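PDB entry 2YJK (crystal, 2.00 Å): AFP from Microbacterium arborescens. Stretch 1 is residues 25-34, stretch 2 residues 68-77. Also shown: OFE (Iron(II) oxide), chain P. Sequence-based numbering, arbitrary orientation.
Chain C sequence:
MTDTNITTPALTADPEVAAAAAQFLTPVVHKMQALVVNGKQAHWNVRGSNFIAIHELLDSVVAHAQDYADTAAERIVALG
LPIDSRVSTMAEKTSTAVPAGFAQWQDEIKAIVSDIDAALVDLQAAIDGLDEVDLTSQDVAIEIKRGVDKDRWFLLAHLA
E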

# COMPACT_ATOMS: atom_id res chain seq x y z
N LEU C 25 20.33 -9.31 -29.96
CA LEU C 25 20.00 -9.11 -28.55
C LEU C 25 21.00 -9.73 -27.58
O LEU C 25 21.16 -9.25 -26.45
N THR C 26 21.69 -10.77 -28.01
CA THR C 26 22.70 -11.40 -27.15
C THR C 26 23.79 -10.45 -26.60
O THR C 26 24.13 -10.57 -25.41
N PRO C 27 24.35 -9.53 -27.44
CA PRO C 27 25.39 -8.61 -26.92
C PRO C 27 24.75 -7.64 -25.93
O PRO C 27 25.37 -7.20 -24.96
N VAL C 28 23.48 -7.35 -26.13
CA VAL C 28 22.75 -6.56 -25.13
C VAL C 28 22.62 -7.25 -23.77
O VAL C 28 22.88 -6.64 -22.71
N VAL C 29 22.20 -8.52 -23.76
CA VAL C 29 22.10 -9.25 -22.53
C VAL C 29 23.46 -9.22 -21.81
O VAL C 29 23.51 -8.97 -20.57
N HIS C 30 24.55 -9.47 -22.54
CA HIS C 30 25.86 -9.57 -21.87
C HIS C 30 26.34 -8.22 -21.30
O HIS C 30 26.88 -8.18 -20.19
N LYS C 31 26.15 -7.14 -22.05
CA LYS C 31 26.59 -5.82 -21.55
C LYS C 31 25.71 -5.28 -20.43
O LYS C 31 26.20 -4.66 -19.50
N MET C 32 24.42 -5.54 -20.51
CA MET C 32 23.52 -5.15 -19.42
C MET C 32 23.79 -5.92 -18.14
O MET C 32 23.70 -5.37 -17.08
N GLN C 33 24.10 -7.22 -18.24
CA GLN C 33 24.33 -8.03 -17.08
C GLN C 33 25.72 -7.67 -16.49
O GLN C 33 25.85 -7.70 -15.25
N ALA C 34 26.72 -7.39 -17.35
CA ALA C 34 28.04 -6.85 -16.91
C ALA C 34 27.89 -5.50 -16.14
O ALA C 34 28.53 -5.31 -15.10
N TYR C 68 16.67 -4.68 -17.89
CA TYR C 68 16.94 -4.72 -19.34
C TYR C 68 17.55 -6.02 -19.77
O TYR C 68 17.15 -6.56 -20.80
N ALA C 69 18.46 -6.56 -18.97
CA ALA C 69 19.10 -7.85 -19.29
C ALA C 69 18.00 -8.92 -19.35
O ALA C 69 17.92 -9.71 -20.33
N ASP C 70 17.11 -8.91 -18.36
CA ASP C 70 15.99 -9.88 -18.34
C ASP C 70 15.02 -9.79 -19.48
O ASP C 70 14.58 -10.81 -19.96
N THR C 71 14.63 -8.57 -19.84
CA THR C 71 13.72 -8.39 -20.98
C THR C 71 14.38 -8.86 -22.30
O THR C 71 13.71 -9.40 -23.18
N ALA C 72 15.68 -8.59 -22.45
CA ALA C 72 16.34 -8.96 -23.70
C ALA C 72 16.46 -10.48 -23.70
O ALA C 72 16.13 -11.15 -24.69
N ALA C 73 16.86 -11.05 -22.55
CA ALA C 73 17.10 -12.51 -22.46
C ALA C 73 15.82 -13.24 -22.75
O ALA C 73 15.78 -14.26 -23.48
N GLU C 74 14.73 -12.73 -22.20
CA GLU C 74 13.51 -13.51 -22.24
C GLU C 74 12.87 -13.40 -23.58
O GLU C 74 12.14 -14.28 -24.01
N ARG C 75 13.09 -12.28 -24.22
CA ARG C 75 12.71 -12.15 -25.62
C ARG C 75 13.45 -13.22 -26.48
O ARG C 75 12.81 -13.86 -27.33
N ILE C 76 14.77 -13.42 -26.26
CA ILE C 76 15.51 -14.48 -27.01
C ILE C 76 14.95 -15.88 -26.73
O ILE C 76 14.72 -16.70 -27.64
N VAL C 77 14.68 -16.14 -25.47
CA VAL C 77 14.20 -17.45 -25.06
C VAL C 77 12.78 -17.70 -25.57
O VAL C 77 12.50 -18.80 -26.05

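What brings the two helices close enough to pack? They run nearly antiparallel, with 154° between their directions and axes 8.3 Å apart at the nearest point, and small residues allow that approach. The CA atoms of Val-29 and Ala-69 lie 4.6 Å apart. Val-29, chi1 t, is the knob: its side chain sits among Ala-69, Ala-72, Ala-73 and Ile-76. Its CG2 lies 3.6 Å from Ala-72 CB, 3.9 Å from Ala-73 CB and 4.0 Å from Ile-76 CD1. The same methyl also reaches the backbone, 3.4 Å from Ala-73 N and 3.9 Å from Ala-69 O, so it rests on the surface of the opposing helix itself.

How do the larger apolar side chains extend the contact from this knob? Because the helices run in opposite senses, the start of the first stretch meets the end of the second. There Leu-25 (m, t) and Ile-76 (m, t) both point toward the other helix, and Leu-25 CB lies 3.7 Å from Ile-76 CD1. Leu-25 CD1 also meets the aliphatic part of Arg-75, 3.8 Å from its CG. Near the other end, Met-32 starts toward the second helix before its tip leads away; its CB is 3.8 Å from Ala-69 CB, and its CG is 4.0 Å from Tyr-68 CB. The Met-32 sulfur, SD, lies at the edge of the Tyr-68 ring, near the ring plane. Val-28, t, adds a looser contact, with CG1 4.2 Å from Ala-72 CB.

Do polar groups tie the helices together? No hydrogen bond crosses between them, and the polar side chains at the contact contribute through van der Waals packing. Thr-26 OG1 lies 3.7 Å from Ile-76 CD1, although the CA-to-CB bond of Thr-26 points away; its hydroxyl is hydrogen-bonded elsewhere in the structure. Gln-33 (t, p) leaves its helix sideways, but its end comes nearer, placing NE2 3.9 Å from Ala-69 CB. Arg-75 (t, p, t) starts toward the first helix, then carries its guanidinium away to hydrogen-bond elsewhere in the structure.

Where does the bound iron sit relative to this packing? It is held by the second helix, by residues whose CA-to-CB bonds point away from the first. Glu-74 OE2 binds OFE FE at 2.2 Å and Asp-70 OD2 binds OFE FE at 2.6 Å, with one further ligand from elsewhere in the structure. One turn apart, these two carboxylates can reach the same metal while the alanines beside them pack against Val-29.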

# COMPACT_ATOMS: atom_id res chain seq x y z
CB LEU C 25 18.61 -9.61 -28.28
CG LEU C 25 17.54 -8.69 -28.91
CD1 LEU C 25 16.14 -9.25 -28.52
CD2 LEU C 25 17.62 -7.25 -28.51
CB THR C 26 23.33 -12.66 -27.80
OG1 THR C 26 22.26 -13.56 -28.10
CG2 THR C 26 24.30 -13.34 -26.89
CB PRO C 27 25.84 -7.82 -28.19
CG PRO C 27 25.53 -8.82 -29.37
CD PRO C 27 24.22 -9.43 -28.92
CB VAL C 28 21.38 -6.13 -25.70
CG1 VAL C 28 20.57 -5.33 -24.68
CG2 VAL C 28 21.59 -5.29 -26.98
CB VAL C 29 21.67 -10.75 -22.74
CG1 VAL C 29 21.78 -11.51 -21.41
CG2 VAL C 29 20.21 -10.83 -23.26
CB HIS C 30 26.98 -10.08 -22.81
CG HIS C 30 26.88 -11.53 -23.17
ND1 HIS C 30 27.28 -12.01 -24.40
CD2 HIS C 30 26.43 -12.60 -22.47
CE1 HIS C 30 27.12 -13.33 -24.43
NE2 HIS C 30 26.58 -13.71 -23.28
CB LYS C 31 26.67 -4.82 -22.69
CG LYS C 31 27.80 -5.22 -23.70
CD LYS C 31 28.13 -4.09 -24.59
CE LYS C 31 29.57 -4.29 -25.26
NZ LYS C 31 29.56 -5.51 -26.09
CB MET C 32 22.12 -5.36 -19.85
CG MET C 32 21.61 -4.25 -20.85
SD MET C 32 21.89 -2.52 -20.29
CE MET C 32 23.03 -2.05 -21.51
CB GLN C 33 24.24 -9.53 -17.47
CG GLN C 33 24.26 -10.52 -16.32
CD GLN C 33 23.12 -10.28 -15.32
OE1 GLN C 33 23.36 -9.74 -14.23
NE2 GLN C 33 21.91 -10.66 -15.68
CB ALA C 34 29.00 -6.64 -18.10
CB TYR C 68 17.80 -3.54 -19.79
CG TYR C 68 17.20 -2.19 -19.49
CD1 TYR C 68 15.77 -2.00 -19.47
CD2 TYR C 68 18.02 -1.10 -19.20
CE1 TYR C 68 15.24 -0.76 -19.18
CE2 TYR C 68 17.47 0.16 -18.91
CZ TYR C 68 16.12 0.32 -18.92
OH TYR C 68 15.64 1.55 -18.60
CB ALA C 69 20.21 -8.23 -18.24
CB ASP C 70 15.07 -9.72 -17.16
CG ASP C 70 15.50 -10.55 -16.05
OD1 ASP C 70 16.45 -9.96 -15.43
OD2 ASP C 70 14.95 -11.75 -15.84
CB THR C 71 13.37 -6.91 -21.13
OG1 THR C 71 12.85 -6.44 -19.87
CG2 THR C 71 12.26 -6.73 -22.16
CB ALA C 72 17.72 -8.25 -23.86
CB ALA C 73 17.68 -12.89 -21.05
CB GLU C 74 12.57 -13.11 -21.09
CG GLU C 74 13.25 -13.53 -19.73
CD GLU C 74 12.34 -13.42 -18.51
OE1 GLU C 74 11.24 -12.79 -18.58
OE2 GLU C 74 12.73 -13.99 -17.46
CB ARG C 75 12.99 -10.72 -26.15
CG ARG C 75 12.68 -10.53 -27.67
CD ARG C 75 11.19 -10.61 -27.85
NE ARG C 75 10.85 -10.74 -29.24
CZ ARG C 75 9.68 -11.16 -29.70
NH1 ARG C 75 8.66 -11.53 -28.84
NH2 ARG C 75 9.54 -11.24 -31.00
CB ILE C 76 17.01 -14.48 -26.68
CG1 ILE C 76 17.68 -13.21 -27.23
CG2 ILE C 76 17.69 -15.76 -27.27
CD1 ILE C 76 18.98 -12.87 -26.53
CB VAL C 77 14.34 -17.67 -23.54
CG1 VAL C 77 13.70 -19.10 -23.14
CG2 VAL C 77 15.92 -17.63 -23.17
FE OFE P . 12.72 -12.99 -15.53
O OFE P . 13.07 -11.86 -13.71